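PDB 4CE0: O-methyltransferase from Saccharopolyspora spinosa, which probably transfers a methyl group from S-adenosyl-L-methionine to the rhamnose 4'-hydroxyl of a spinosyn intermediate, using magnesium, in antibiotic biosynthesis. Local coordinates for residues Thr53-Glu58 and Val181-Gly186; Leu60-His65 and Gly243-Arg248; Asn198-Leu203 and Lys224-Glu229. One frame throughout, in Å; residues are numbered along the deposited sequence.

Contact 1 (Thr53-Glu58 and Val181-Gly186); sequences TMIGLE and VLRLDG. With MG (magnesium ion), chain C; SAH (S-adenosyl-L-homocysteine), chain B.
Ile55 lays CD1 over one face of the Arg183 guanidinium, offset toward its rim, with CD1 3.6 Å from Arg183 NH2. The other branch of the isoleucine turns to the neighbouring acid, CG2 lying 3.4 Å from Asp185 OD2, so one apolar side chain touches both polar groups. Arg183 reaches it from the opposite direction: with CG anti to the backbone N (chi1 -170°) and the chain extended as far as NE, the guanidinium is carried out from strand 179-184 toward the turn ahead of helix 56-73. There Arg183 NH1 makes a salt bridge to Asp185 OD2 at 3.0 Å; the oxygen lies in the guanidinium plane, but the NH1 group stands above the carboxylate plane. Glu81 shares NH1 and Asp212 pairs with NH2, so the buried positive charge is held among acids.

In this Rossmann-like methyltransferase fold the site sits at the C-terminal end of a parallel strand, where the cofactor is bound. Asp185, just past the strand, ligates magnesium through OD1 at 2.0 Å, and Asp212, Asp213 and three waters complete the shell. One of those waters also donates to Asp185 OD2 at 3.0 Å. In the 53-58 turn, Thr53 OG1 accepts from Ile55 N at 3.2 Å, nearly straight at 172°, which caps the turn into the helix. The same hydroxyl donates to OXT of S-adenosyl-L-homocysteine at 2.6 Å.

Contact 2 (Leu60-His65 and Gly243-Arg248); sequences LDNLQH and GAYWRR
Helix 56-73 and strand 244-247 draw nearest at Asn62 and Tyr245, whose CA atoms are 9.0 Å apart, so side chains alone bridge the gap. Asn62 puts its amide nitrogen over one face of the Tyr245 ring. It does not sit above the ring centre: Asn62 ND2 is 3.3 Å from both CD1 and CE1 of Tyr245, while CG and CZ of that ring lie farther off, which places the nitrogen over its rim, on the CD1-CE1 side. The amide and ring planes are 48° apart, neither stacked flat nor perpendicular. On the strand, Tyr245 has CG set between its backbone N and carbonyl carbon (chi1 72°), and this stands the ring up from the sheet toward the helix.

One turn further along the helix, His65 marks the exposed border, with CE1 a loose 4.5 Å from Tyr245 OH. Around the pair, Ile239 touches both Asn62 and Tyr245, Ile210 lies against Asn62, and His237 meets the tyrosine ring edge-to-face. The contact joins a helix on one side of the sheet to strand 244-247, antiparallel beside strand 207-211 at the edge of the Rossmann-like parallel core. No hydrogen bond crosses between the two segments; the closest contact is an amide nitrogen over an aromatic face, where the partly positive NH2 group probably gains some attraction from the ring's electron cloud in addition to van der Waals contact.

Contact 3 (Asn198-Leu203 and Lys224-Glu229); sequences NLYPKL and KGFRAE
Tyr200 and Phe226 carry this contact between them, and the tight part is small. The far end of the phenylalanine ring slots in beside the root of the tyrosine: Phe226 CZ is 3.9 Å from Tyr200 CB, and Phe226 CE2 is 4.0 Å from Tyr200 CG. The edge of Phe226 is turned toward the face of Tyr200 in an offset edge-to-face pair, centroids 5.8 Å apart and planes at 73°. Because the approach is displaced toward CB, the phenylalanine touches the beginning of the tyrosine side chain more than the middle of its ring. Both side chains leave their backbones with CG anti to N (chi1 -171° for Tyr200, 176° for Phe226), which sends the two rings into the space between the segments.

Met193 and Leu196 of helix 189-199 also pack on Phe226, while Val209 and Ile232 lie against Tyr200, making this a small hydrophobic core on one side of the sheet. Topologically, helix 189-199 is the connection in a beta-alpha-beta crossover from strand 179-184 to strand 207-211, and helix 219-230, which follows the second strand, lies beside it. Residues 200-202 form a 3-10 segment, and Lys202 N bonds to Leu199 O at 2.9 Å.

Away from the ring pair the surfaces part. Pro201 comes no nearer to segment 224-229 than 5.3 Å and is exposed, and Asn198 directs its CB away. On the facing helix Ala228 is exposed. Glu229 is poorly ordered, and its modelled salt bridge to Arg197, just ahead of segment 198-203, should be read with that in mind. Arg227 serves another neighbour, forming a cation-pi pair with Trp246.

Contacts 1 and 2 share helix 56-73 and reach the same sheet; their centres are about 9 Å apart, and Arg183 CD of contact 1 packs 4.0 Å from Leu63 CD2 of contact 2. Contact 1 is at the magnesium and cofactor site itself, whereas the Asn62 side chain of contact 2 lies about 11 Å from the metal. Contact 3 lies away from the metal and the cofactor pocket, its centre about 18 Å from that of contact 1, yet Leu182 CD1 meets Leu199 CD1 at 3.7 Å. Along the chain contact 3 is nested inside the loop closed by contact 2, and Arg248 NH1 lies 2.7 Å from Leu203 O and 2.9 Å from Tyr200 O.

Contact 1 (Thr53-Glu58 and Val181-Gly186)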
loop_
_atom_site.group_PDB
_atom_site.type_symbol
_atom_site.label_atom_id
_atom_site.label_comp_id
_atom_site.label_asym_id
_atom_site.label_seq_id
_atom_site.Cartn_x
_atom_site.Cartn_y
_atom_site.Cartn_z
ATOM N N THR A 53 2.297 -4.839 -11.512
ATOM C CA THR A 53 2.715 -6.171 -11.926
ATOM C C THR A 53 1.522 -6.993 -12.363
ATOM O O THR A 53 0.412 -6.792 -11.871
ATOM C CB THR A 53 3.453 -6.943 -10.791
ATOM O OG1 THR A 53 3.967 -8.164 -11.322
ATOM C CG2 THR A 53 2.525 -7.267 -9.627
ATOM N N MET A 54 1.786 -7.933 -13.276
ATOM C CA MET A 54 0.787 -8.831 -13.796
ATOM C C MET A 54 0.921 -10.231 -13.174
ATOM O O MET A 54 0.093 -11.118 -13.427
ATOM C CB MET A 54 0.863 -8.872 -15.335
ATOM C CG MET A 54 2.028 -9.670 -15.917
ATOM S SD MET A 54 1.940 -9.827 -17.716
ATOM C CE MET A 54 2.241 -8.159 -18.301
ATOM N N ILE A 55 1.924 -10.436 -12.312
ATOM C CA ILE A 55 2.187 -11.802 -11.849
ATOM C C ILE A 55 1.285 -12.366 -10.756
ATOM O O ILE A 55 1.352 -13.565 -10.495
ATOM C CB ILE A 55 3.688 -12.030 -11.452
ATOM C CG1 ILE A 55 4.012 -11.363 -10.128
ATOM C CG2 ILE A 55 4.579 -11.577 -12.574
ATOM C CD1 ILE A 55 5.427 -11.664 -9.577
ATOM N N GLY A 56 0.476 -11.530 -10.097
ATOM C CA GLY A 56 -0.448 -11.996 -9.085
ATOM C C GLY A 56 0.217 -12.234 -7.738
ATOM O O GLY A 56 1.449 -12.216 -7.645
ATOM N N LEU A 57 -0.609 -12.495 -6.716
ATOM C CA LEU A 57 -0.157 -12.592 -5.341
ATOM C C LEU A 57 0.649 -13.856 -5.056
ATOM O O LEU A 57 1.554 -13.849 -4.219
ATOM C CB LEU A 57 -1.361 -12.547 -4.390
ATOM C CG LEU A 57 -2.221 -11.281 -4.227
ATOM C CD1 LEU A 57 -3.364 -11.520 -3.192
ATOM C CD2 LEU A 57 -1.399 -10.061 -3.821
ATOM N N GLU A 58 0.276 -14.962 -5.692
ATOM C CA GLU A 58 0.943 -16.249 -5.463
ATOM C C GLU A 58 2.389 -16.181 -5.947
ATOM O O GLU A 58 3.329 -16.661 -5.289
ATOM C CB GLU A 58 0.215 -17.389 -6.185
ATOM C CG GLU A 58 -0.676 -18.186 -5.269
ATOM C CD GLU A 58 -1.643 -19.116 -6.011
ATOM O OE1 GLU A 58 -2.019 -18.823 -7.175
ATOM O OE2 GLU A 58 -2.043 -20.136 -5.411
ATOM N N VAL A 181 19.391 -13.901 -7.011
ATOM C CA VAL A 181 18.071 -14.231 -7.552
ATOM C C VAL A 181 17.987 -13.782 -9.006
ATOM O O VAL A 181 18.349 -12.682 -9.345
ATOM C CB VAL A 181 16.909 -13.570 -6.720
ATOM C CG1 VAL A 181 15.548 -13.746 -7.397
ATOM C CG2 VAL A 181 16.892 -14.068 -5.304
ATOM N N LEU A 182 17.481 -14.647 -9.864
ATOM C CA LEU A 182 17.370 -14.349 -11.287
ATOM C C LEU A 182 15.953 -14.677 -11.675
ATOM O O LEU A 182 15.546 -15.848 -11.630
ATOM C CB LEU A 182 18.386 -15.189 -12.101
ATOM C CG LEU A 182 18.205 -15.209 -13.629
ATOM C CD1 LEU A 182 18.326 -13.785 -14.190
ATOM C CD2 LEU A 182 19.201 -16.177 -14.323
ATOM N N ARG A 183 15.175 -13.643 -11.992
ATOM C CA ARG A 183 13.771 -13.818 -12.356
ATOM C C ARG A 183 13.588 -13.605 -13.860
ATOM O O ARG A 183 13.987 -12.578 -14.395
ATOM C CB ARG A 183 12.868 -12.897 -11.543
ATOM C CG ARG A 183 11.388 -13.204 -11.712
ATOM C CD ARG A 183 10.467 -12.364 -10.799
ATOM N NE ARG A 183 9.297 -13.188 -10.637
ATOM C CZ ARG A 183 8.295 -13.265 -11.500
ATOM N NH1 ARG A 183 8.222 -12.438 -12.546
ATOM N NH2 ARG A 183 7.339 -14.151 -11.266
ATOM N N LEU A 184 13.043 -14.617 -14.540
ATOM C CA LEU A 184 12.833 -14.574 -16.002
ATOM C C LEU A 184 11.358 -14.402 -16.271
ATOM O O LEU A 184 10.524 -15.220 -15.842
ATOM C CB LEU A 184 13.322 -15.830 -16.680
ATOM C CG LEU A 184 14.792 -15.922 -17.057
ATOM C CD1 LEU A 184 15.684 -15.847 -15.853
ATOM C CD2 LEU A 184 14.997 -17.221 -17.781
ATOM N N ASP A 185 11.026 -13.313 -16.930
ATOM C CA ASP A 185 9.645 -13.049 -17.257
ATOM C C ASP A 185 9.600 -12.398 -18.618
ATOM O O ASP A 185 8.908 -11.416 -18.826
ATOM C CB ASP A 185 8.988 -12.177 -16.177
ATOM C CG ASP A 185 7.469 -12.329 -16.137
ATOM O OD1 ASP A 185 6.905 -12.984 -17.066
ATOM O OD2 ASP A 185 6.838 -11.806 -15.171
ATOM N N GLY A 186 10.414 -12.920 -19.525
ATOM C CA GLY A 186 10.219 -12.715 -20.951
ATOM C C GLY A 186 9.550 -13.993 -21.416
ATOM O O GLY A 186 9.982 -15.094 -21.074
HETATM MG MG MG C . 5.101 -13.936 -16.883
HETATM N N SAH B . 4.397 -7.734 -14.717
HETATM C CA SAH B . 5.368 -8.632 -15.365
HETATM C CB SAH B . 5.961 -8.154 -16.667
HETATM C CG SAH B . 6.790 -8.975 -17.654
HETATM S SD SAH B . 5.983 -8.675 -19.256
HETATM C C SAH B . 6.400 -8.600 -14.311
HETATM O O SAH B . 7.501 -9.005 -14.647
HETATM O OXT SAH B . 5.832 -8.105 -13.155
HETATM C "C5'" SAH B . 7.323 -9.072 -20.434
HETATM C "C4'" SAH B . 8.441 -8.021 -20.499
HETATM O "O4'" SAH B . 9.591 -8.556 -21.120
HETATM C "C3'" SAH B . 8.093 -6.770 -21.311
HETATM O "O3'" SAH B . 8.259 -5.654 -20.462
HETATM C "C2'" SAH B . 9.042 -6.736 -22.516
HETATM O "O2'" SAH B . 9.480 -5.450 -23.004
HETATM C "C1'" SAH B . 10.190 -7.610 -22.004
HETATM N N9 SAH B . 10.966 -8.363 -23.018
HETATM C C8 SAH B . 10.591 -9.563 -23.584
HETATM N N7 SAH B . 11.577 -9.958 -24.401
HETATM C C5 SAH B . 12.589 -9.064 -24.342
HETATM C C6 SAH B . 13.832 -8.973 -24.972
HETATM N N6 SAH B . 14.241 -9.906 -25.828
HETATM N N1 SAH B . 14.651 -7.900 -24.715
HETATM C C2 SAH B . 14.283 -6.915 -23.822
HETATM N N3 SAH B . 13.043 -7.003 -23.233
HETATM C C4 SAH B . 12.223 -8.068 -23.452
HETATM O O HOH W 1 4.060 -12.120 -16.304
HETATM O O HOH W 2 2.886 -14.440 -17.062
HETATM O O HOH W 3 4.605 -13.145 -18.746
#

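Contact 2 (Leu60-His65 and Gly243-Arg248)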
loop_
_atom_site.group_PDB
_atom_site.type_symbol
_atom_site.label_atom_id
_atom_site.label_comp_id
_atom_site.label_asym_id
_atom_site.label_seq_id
_atom_site.Cartn_x
_atom_site.Cartn_y
_atom_site.Cartn_z
ATOM N N LEU A 60 4.108 -13.347 -6.335
ATOM C CA LEU A 60 4.805 -12.352 -5.520
ATOM C C LEU A 60 5.197 -13.010 -4.195
ATOM O O LEU A 60 6.262 -12.699 -3.636
ATOM C CB LEU A 60 3.925 -11.122 -5.271
ATOM C CG LEU A 60 3.887 -10.016 -6.313
ATOM C CD1 LEU A 60 2.802 -9.050 -5.912
ATOM C CD2 LEU A 60 5.232 -9.305 -6.466
ATOM N N ASP A 61 4.373 -13.949 -3.702
ATOM C CA ASP A 61 4.718 -14.661 -2.465
ATOM C C ASP A 61 5.930 -15.546 -2.713
ATOM O O ASP A 61 6.800 -15.733 -1.851
ATOM C CB ASP A 61 3.588 -15.560 -1.952
ATOM C CG ASP A 61 2.378 -14.785 -1.436
ATOM O OD1 ASP A 61 2.464 -13.567 -1.183
ATOM O OD2 ASP A 61 1.315 -15.425 -1.274
ATOM N N ASN A 62 5.981 -16.156 -3.877
ATOM C CA ASN A 62 7.155 -16.960 -4.195
ATOM C C ASN A 62 8.388 -16.069 -4.225
ATOM O O ASN A 62 9.482 -16.417 -3.704
ATOM C CB ASN A 62 6.957 -17.686 -5.528
ATOM C CG ASN A 62 8.261 -18.228 -6.093
ATOM O OD1 ASN A 62 8.904 -17.582 -6.926
ATOM N ND2 ASN A 62 8.677 -19.381 -5.607
ATOM N N LEU A 63 8.233 -14.888 -4.811
ATOM C CA LEU A 63 9.390 -13.986 -4.956
ATOM C C LEU A 63 9.895 -13.594 -3.569
ATOM O O LEU A 63 11.097 -13.581 -3.308
ATOM C CB LEU A 63 9.000 -12.772 -5.785
ATOM C CG LEU A 63 10.084 -11.762 -6.169
ATOM C CD1 LEU A 63 11.306 -12.434 -6.687
ATOM C CD2 LEU A 63 9.540 -10.797 -7.242
ATOM N N GLN A 64 8.971 -13.349 -2.652
ATOM C CA GLN A 64 9.335 -12.972 -1.287
ATOM C C GLN A 64 10.067 -14.135 -0.579
ATOM O O GLN A 64 11.037 -13.906 0.120
ATOM C CB GLN A 64 8.095 -12.610 -0.479
ATOM C CG GLN A 64 8.430 -12.198 0.980
ATOM C CD GLN A 64 7.234 -11.634 1.723
ATOM O OE1 GLN A 64 6.208 -11.329 1.122
ATOM N NE2 GLN A 64 7.356 -11.518 3.051
ATOM N N HIS A 65 9.558 -15.357 -0.733
ATOM C CA HIS A 65 10.166 -16.570 -0.140
ATOM C C HIS A 65 11.601 -16.702 -0.602
ATOM O O HIS A 65 12.514 -16.881 0.209
ATOM C CB HIS A 65 9.386 -17.832 -0.567
ATOM C CG HIS A 65 10.036 -19.123 -0.155
ATOM N ND1 HIS A 65 10.981 -19.765 -0.927
ATOM C CD2 HIS A 65 9.870 -19.883 0.952
ATOM C CE1 HIS A 65 11.375 -20.866 -0.310
ATOM N NE2 HIS A 65 10.711 -20.967 0.827
ATOM N N GLY A 243 4.124 -20.446 -13.064
ATOM C CA GLY A 243 5.511 -20.212 -12.781
ATOM C C GLY A 243 6.148 -21.418 -12.133
ATOM O O GLY A 243 5.481 -22.279 -11.549
ATOM N N ALA A 244 7.461 -21.477 -12.242
ATOM C CA ALA A 244 8.208 -22.534 -11.618
ATOM C C ALA A 244 9.550 -21.980 -11.242
ATOM O O ALA A 244 9.948 -20.938 -11.743
ATOM C CB ALA A 244 8.359 -23.706 -12.593
ATOM N N TYR A 245 10.276 -22.683 -10.375
ATOM C CA TYR A 245 11.594 -22.206 -10.022
ATOM C C TYR A 245 12.473 -23.351 -9.580
ATOM O O TYR A 245 11.998 -24.479 -9.313
ATOM C CB TYR A 245 11.480 -21.170 -8.898
ATOM C CG TYR A 245 11.120 -21.752 -7.562
ATOM C CD1 TYR A 245 9.784 -22.026 -7.229
ATOM C CD2 TYR A 245 12.102 -22.047 -6.631
ATOM C CE1 TYR A 245 9.434 -22.554 -5.985
ATOM C CE2 TYR A 245 11.773 -22.589 -5.381
ATOM C CZ TYR A 245 10.442 -22.837 -5.063
ATOM O OH TYR A 245 10.133 -23.361 -3.824
ATOM N N TRP A 246 13.762 -23.070 -9.517
ATOM C CA TRP A 246 14.658 -23.991 -8.853
ATOM C C TRP A 246 15.734 -23.235 -8.148
ATOM O O TRP A 246 15.962 -22.034 -8.402
ATOM C CB TRP A 246 15.215 -25.039 -9.825
ATOM C CG TRP A 246 16.429 -24.670 -10.659
ATOM C CD1 TRP A 246 17.740 -24.763 -10.288
ATOM C CD2 TRP A 246 16.428 -24.206 -12.022
ATOM N NE1 TRP A 246 18.555 -24.371 -11.333
ATOM C CE2 TRP A 246 17.772 -24.034 -12.406
ATOM C CE3 TRP A 246 15.418 -23.920 -12.945
ATOM C CZ2 TRP A 246 18.132 -23.586 -13.676
ATOM C CZ3 TRP A 246 15.779 -23.484 -14.204
ATOM C CH2 TRP A 246 17.126 -23.330 -14.561
ATOM N N ARG A 247 16.381 -23.945 -7.233
ATOM C CA ARG A 247 17.492 -23.390 -6.461
ATOM C C ARG A 247 18.813 -24.029 -6.873
ATOM O O ARG A 247 18.954 -25.243 -6.892
ATOM C CB ARG A 247 17.244 -23.621 -4.968
ATOM C CG ARG A 247 18.174 -22.791 -4.069
ATOM C CD ARG A 247 17.888 -22.948 -2.585
ATOM N NE ARG A 247 18.579 -21.898 -1.832
ATOM C CZ ARG A 247 18.343 -21.583 -0.560
ATOM N NH1 ARG A 247 17.401 -22.199 0.127
ATOM N NH2 ARG A 247 19.026 -20.605 0.018
ATOM N N ARG A 248 19.805 -23.218 -7.186
ATOM C CA ARG A 248 21.128 -23.752 -7.483
ATOM C C ARG A 248 21.794 -24.412 -6.253
ATOM O O ARG A 248 21.656 -23.947 -5.112
ATOM C CB ARG A 248 22.002 -22.654 -8.074
ATOM C CG ARG A 248 23.272 -23.153 -8.704
ATOM C CD ARG A 248 23.926 -22.066 -9.486
ATOM N NE ARG A 248 25.005 -22.610 -10.280
ATOM C CZ ARG A 248 25.627 -21.944 -11.233
ATOM N NH1 ARG A 248 25.275 -20.698 -11.499
ATOM N NH2 ARG A 248 26.598 -22.533 -11.919
#

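Contact 3 (Asn198-Leu203 and Lys224-Glu229)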
loop_
_atom_site.group_PDB
_atom_site.type_symbol
_atom_site.label_atom_id
_atom_site.label_comp_id
_atom_site.label_asym_id
_atom_site.label_seq_id
_atom_site.Cartn_x
_atom_site.Cartn_y
_atom_site.Cartn_z
ATOM N N ASN A 198 23.277 -15.925 -20.531
ATOM C CA ASN A 198 24.128 -14.855 -20.056
ATOM C C ASN A 198 24.147 -14.644 -18.542
ATOM O O ASN A 198 25.163 -14.185 -18.012
ATOM C CB ASN A 198 23.778 -13.547 -20.785
ATOM C CG ASN A 198 24.012 -13.650 -22.315
ATOM O OD1 ASN A 198 25.142 -13.719 -22.748
ATOM N ND2 ASN A 198 22.945 -13.651 -23.106
ATOM N N LEU A 199 23.052 -14.955 -17.836
ATOM C CA LEU A 199 22.982 -14.600 -16.412
ATOM C C LEU A 199 23.045 -15.785 -15.463
ATOM O O LEU A 199 23.497 -15.645 -14.329
ATOM C CB LEU A 199 21.740 -13.744 -16.123
ATOM C CG LEU A 199 21.628 -12.431 -16.900
ATOM C CD1 LEU A 199 20.320 -11.707 -16.504
ATOM C CD2 LEU A 199 22.845 -11.524 -16.664
ATOM N N TYR A 200 22.598 -16.957 -15.901
ATOM C CA TYR A 200 22.696 -18.114 -15.020
ATOM C C TYR A 200 24.106 -18.364 -14.495
ATOM O O TYR A 200 24.267 -18.726 -13.341
ATOM C CB TYR A 200 22.230 -19.394 -15.683
ATOM C CG TYR A 200 22.136 -20.527 -14.676
ATOM C CD1 TYR A 200 21.086 -20.574 -13.787
ATOM C CD2 TYR A 200 23.110 -21.544 -14.606
ATOM C CE1 TYR A 200 20.970 -21.585 -12.862
ATOM C CE2 TYR A 200 23.006 -22.572 -13.657
ATOM C CZ TYR A 200 21.910 -22.576 -12.790
ATOM O OH TYR A 200 21.717 -23.559 -11.829
ATOM N N PRO A 201 25.128 -18.199 -15.350
ATOM C CA PRO A 201 26.497 -18.423 -14.852
ATOM C C PRO A 201 26.872 -17.474 -13.708
ATOM O O PRO A 201 27.723 -17.837 -12.899
ATOM C CB PRO A 201 27.379 -18.172 -16.086
ATOM C CG PRO A 201 26.466 -18.384 -17.282
ATOM C CD PRO A 201 25.092 -17.921 -16.798
ATOM N N LYS A 202 26.223 -16.309 -13.613
ATOM C CA LYS A 202 26.515 -15.345 -12.542
ATOM C C LYS A 202 25.750 -15.640 -11.259
ATOM O O LYS A 202 25.975 -14.986 -10.217
ATOM C CB LYS A 202 26.175 -13.914 -12.999
ATOM C CG LYS A 202 27.112 -13.382 -14.059
ATOM C CD LYS A 202 26.523 -12.225 -14.850
ATOM C CE LYS A 202 27.541 -11.720 -15.884
ATOM N NZ LYS A 202 26.907 -10.852 -16.908
ATOM N N LEU A 203 24.819 -16.581 -11.335
ATOM C CA LEU A 203 24.016 -16.964 -10.190
ATOM C C LEU A 203 24.829 -17.751 -9.192
ATOM O O LEU A 203 25.340 -18.839 -9.498
ATOM C CB LEU A 203 22.831 -17.819 -10.613
ATOM C CG LEU A 203 21.833 -18.198 -9.517
ATOM C CD1 LEU A 203 21.083 -16.973 -8.926
ATOM C CD2 LEU A 203 20.811 -19.194 -10.057
ATOM N N LYS A 224 14.199 -26.242 -20.555
ATOM C CA LYS A 224 14.644 -27.610 -20.725
ATOM C C LYS A 224 15.865 -27.665 -21.685
ATOM O O LYS A 224 16.860 -28.345 -21.401
ATOM C CB LYS A 224 13.467 -28.484 -21.188
ATOM C CG LYS A 224 12.399 -28.637 -20.091
ATOM C CD LYS A 224 11.081 -29.231 -20.580
ATOM C CE LYS A 224 11.274 -30.627 -21.143
ATOM N NZ LYS A 224 11.018 -31.714 -20.148
ATOM N N GLY A 225 15.824 -26.926 -22.787
ATOM C CA GLY A 225 16.938 -26.959 -23.728
ATOM C C GLY A 225 18.204 -26.433 -23.072
ATOM O O GLY A 225 19.280 -26.992 -23.223
ATOM N N PHE A 226 18.078 -25.356 -22.310
ATOM C CA PHE A 226 19.233 -24.820 -21.599
ATOM C C PHE A 226 19.712 -25.795 -20.513
ATOM O O PHE A 226 20.902 -26.056 -20.394
ATOM C CB PHE A 226 18.937 -23.432 -20.998
ATOM C CG PHE A 226 20.063 -22.893 -20.176
ATOM C CD1 PHE A 226 21.209 -22.402 -20.784
ATOM C CD2 PHE A 226 20.009 -22.930 -18.794
ATOM C CE1 PHE A 226 22.268 -21.942 -20.023
ATOM C CE2 PHE A 226 21.058 -22.453 -18.033
ATOM C CZ PHE A 226 22.182 -21.956 -18.647
ATOM N N ARG A 227 18.790 -26.353 -19.736
ATOM C CA ARG A 227 19.170 -27.285 -18.664
ATOM C C ARG A 227 19.908 -28.526 -19.192
ATOM O O ARG A 227 20.861 -29.014 -18.560
ATOM C CB ARG A 227 17.935 -27.718 -17.876
ATOM C CG ARG A 227 17.488 -26.636 -16.897
ATOM C CD ARG A 227 16.101 -26.894 -16.408
ATOM N NE ARG A 227 16.018 -28.109 -15.629
ATOM C CZ ARG A 227 16.273 -28.211 -14.330
ATOM N NH1 ARG A 227 16.639 -27.156 -13.624
ATOM N NH2 ARG A 227 16.156 -29.399 -13.730
ATOM N N ALA A 228 19.481 -29.006 -20.356
ATOM C CA ALA A 228 20.065 -30.220 -20.960
ATOM C C ALA A 228 21.506 -30.006 -21.397
ATOM O O ALA A 228 22.333 -30.877 -21.211
ATOM C CB ALA A 228 19.243 -30.666 -22.132
ATOM N N GLU A 229 21.796 -28.846 -21.986
ATOM C CA GLU A 229 23.146 -28.531 -22.440
ATOM C C GLU A 229 24.139 -28.551 -21.285
ATOM O O GLU A 229 25.137 -29.251 -21.349
ATOM C CB GLU A 229 23.188 -27.168 -23.131
ATOM C CG GLU A 229 24.568 -26.814 -23.692
ATOM C CD GLU A 229 24.569 -25.535 -24.502
ATOM O OE1 GLU A 229 23.496 -24.905 -24.622
ATOM O OE2 GLU A 229 25.640 -25.165 -25.024
#